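Local coordinates for response regulator receiver protein (Sinorhizobium medicae, PDB 2RDM) that probably acts as a phosphorylatable receiver in two-component signalling, accepting a phosphoryl group on an aspartate, though its output is unknown, at residues A[66-70]-A[81-85]. The protein carries 1 engineered substitution. Sequence-based numbering, arbitrary orientation.
Sequences GWQVA and PIVYI
The indole of Trp67 and the phenol ring of Tyr84 form an edge-to-face pair, the edge of the six-membered indole ring directed at the tyrosine face, with centroids 4.8 Å apart and planes inclined at 57°. Trp67 CZ3 stands over the middle of the phenol ring, while Trp67 CE3 comes to 3.6 Å from Tyr84 CE1. Although its CB leaves the helix pointing away from the strand, Trp67 has CG anti to the carbonyl carbon (chi1 -51°), which brings the benzo edge back onto the tyrosine.

Aliphatic groups add to the packing. Ile82 CG2 lies against the opposite face of the phenol ring, toward its rim, and also meets Ala70 CB at 3.8 Å. The same Ala70 methyl abuts the tyrosine obliquely, 3.6 Å from Tyr84 CE1.

The polar Gly66 O, which accepts the helical bond from Ala70 N, lies at the ring edge, near its plane. The buried hydroxyl of Tyr84 is doubly held: it donates to a water 2.6 Å from Tyr84 OH, which in turn donates to Trp67 O, and it is hydrogen-bonded to Val98 N. A leucine in place of Tyr84 would probably leave the indole edge without its aromatic face and the water and Val98 N without their shared hydroxyl partner.

Residues 66-70, the start of helix 66-76, run nearly antiparallel to residues 82-85 of strand 82-86 (173°), within the beta-alpha-beta unit begun by strand 53-57, a crossover of the CheY-like receiver fold. Thr56 and Ile103, from the strands flanking 82-86, also touch Tyr84, and the ring of Trp93 meets it from helix 93-96.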
loop_
_atom_site.group_PDB
_atom_site.type_symbol
_atom_site.label_atom_id
_atom_site.label_comp_id
_atom_site.label_asym_id
_atom_site.label_seq_id
_atom_site.Cartn_x
_atom_site.Cartn_y
_atom_site.Cartn_z
ATOM N N GLY A 66 -2.011 10.493 25.003
ATOM C CA GLY A 66 -1.384 9.504 24.134
ATOM C C GLY A 66 -0.865 10.041 22.815
ATOM O O GLY A 66 0.103 9.496 22.254
ATOM N N TRP A 67 -1.498 11.102 22.314
ATOM C CA TRP A 67 -1.016 11.775 21.102
ATOM C C TRP A 67 0.390 12.310 21.341
ATOM O O TRP A 67 1.286 12.165 20.495
ATOM C CB TRP A 67 -1.936 12.925 20.672
ATOM C CG TRP A 67 -3.404 12.587 20.566
ATOM C CD1 TRP A 67 -4.436 13.198 21.229
ATOM C CD2 TRP A 67 -3.998 11.584 19.740
ATOM N NE1 TRP A 67 -5.634 12.632 20.858
ATOM C CE2 TRP A 67 -5.388 11.640 19.941
ATOM C CE3 TRP A 67 -3.489 10.649 18.831
ATOM C CZ2 TRP A 67 -6.273 10.786 19.287
ATOM C CZ3 TRP A 67 -4.361 9.792 18.197
ATOM C CH2 TRP A 67 -5.749 9.872 18.420
ATOM N N GLN A 68 0.580 12.887 22.527
ATOM C CA GLN A 68 1.875 13.438 22.895
ATOM C C GLN A 68 2.912 12.349 23.158
ATOM O O GLN A 68 4.096 12.508 22.800
ATOM C CB GLN A 68 1.751 14.395 24.077
ATOM C CG GLN A 68 2.995 15.239 24.328
ATOM C CD GLN A 68 3.672 15.759 23.056
ATOM O OE1 GLN A 68 3.044 16.383 22.198
ATOM N NE2 GLN A 68 4.972 15.525 22.953
ATOM N N VAL A 69 2.470 11.219 23.723
ATOM C CA VAL A 69 3.350 10.052 23.931
ATOM C C VAL A 69 3.950 9.612 22.597
ATOM O O VAL A 69 5.165 9.394 22.491
ATOM C CB VAL A 69 2.612 8.836 24.584
ATOM C CG1 VAL A 69 3.545 7.610 24.662
ATOM C CG2 VAL A 69 2.138 9.189 25.981
ATOM N N ALA A 70 3.093 9.513 21.582
ATOM C CA ALA A 70 3.536 9.060 20.255
ATOM C C ALA A 70 4.535 10.024 19.595
ATOM O O ALA A 70 5.481 9.586 18.931
ATOM C CB ALA A 70 2.326 8.817 19.359
ATOM N N PRO A 81 6.973 1.893 15.636
ATOM C CA PRO A 81 5.611 1.379 15.581
ATOM C C PRO A 81 4.720 2.025 16.652
ATOM O O PRO A 81 5.075 2.046 17.826
ATOM C CB PRO A 81 5.797 -0.106 15.871
ATOM C CG PRO A 81 7.157 -0.403 15.283
ATOM C CD PRO A 81 7.962 0.797 15.694
ATOM N N ILE A 82 3.587 2.563 16.233
ATOM C CA ILE A 82 2.707 3.252 17.175
ATOM C C ILE A 82 1.306 2.685 16.982
ATOM O O ILE A 82 0.782 2.734 15.869
ATOM C CB ILE A 82 2.680 4.777 16.926
ATOM C CG1 ILE A 82 4.066 5.410 17.116
ATOM C CG2 ILE A 82 1.604 5.466 17.795
ATOM C CD1 ILE A 82 4.574 5.449 18.541
ATOM N N VAL A 83 0.749 2.102 18.043
ATOM C CA VAL A 83 -0.650 1.672 18.062
ATOM C C VAL A 83 -1.354 2.432 19.174
ATOM O O VAL A 83 -0.979 2.312 20.344
ATOM C CB VAL A 83 -0.811 0.154 18.318
ATOM C CG1 VAL A 83 -2.295 -0.250 18.328
ATOM C CG2 VAL A 83 -0.062 -0.682 17.248
ATOM N N TYR A 84 -2.404 3.158 18.815
ATOM C CA TYR A 84 -3.238 3.836 19.803
ATOM C C TYR A 84 -4.410 2.959 20.194
ATOM O O TYR A 84 -4.969 2.253 19.358
ATOM C CB TYR A 84 -3.798 5.132 19.240
ATOM C CG TYR A 84 -2.790 6.143 18.707
ATOM C CD1 TYR A 84 -2.054 6.957 19.576
ATOM C CD2 TYR A 84 -2.589 6.291 17.332
ATOM C CE1 TYR A 84 -1.157 7.896 19.086
ATOM C CE2 TYR A 84 -1.691 7.230 16.827
ATOM C CZ TYR A 84 -0.958 8.004 17.707
ATOM O OH TYR A 84 -0.121 8.950 17.220
ATOM N N ILE A 85 -4.829 3.047 21.458
ATOM C CA ILE A 85 -5.962 2.272 21.966
ATOM C C ILE A 85 -6.979 3.242 22.563
ATOM O O ILE A 85 -6.674 3.907 23.549
ATOM C CB ILE A 85 -5.528 1.271 23.074
ATOM C CG1 ILE A 85 -4.433 0.309 22.591
ATOM C CG2 ILE A 85 -6.730 0.526 23.651
ATOM C CD1 ILE A 85 -4.734 -0.480 21.355
HETATM O O HOH W 1 0.168 11.365 18.036
#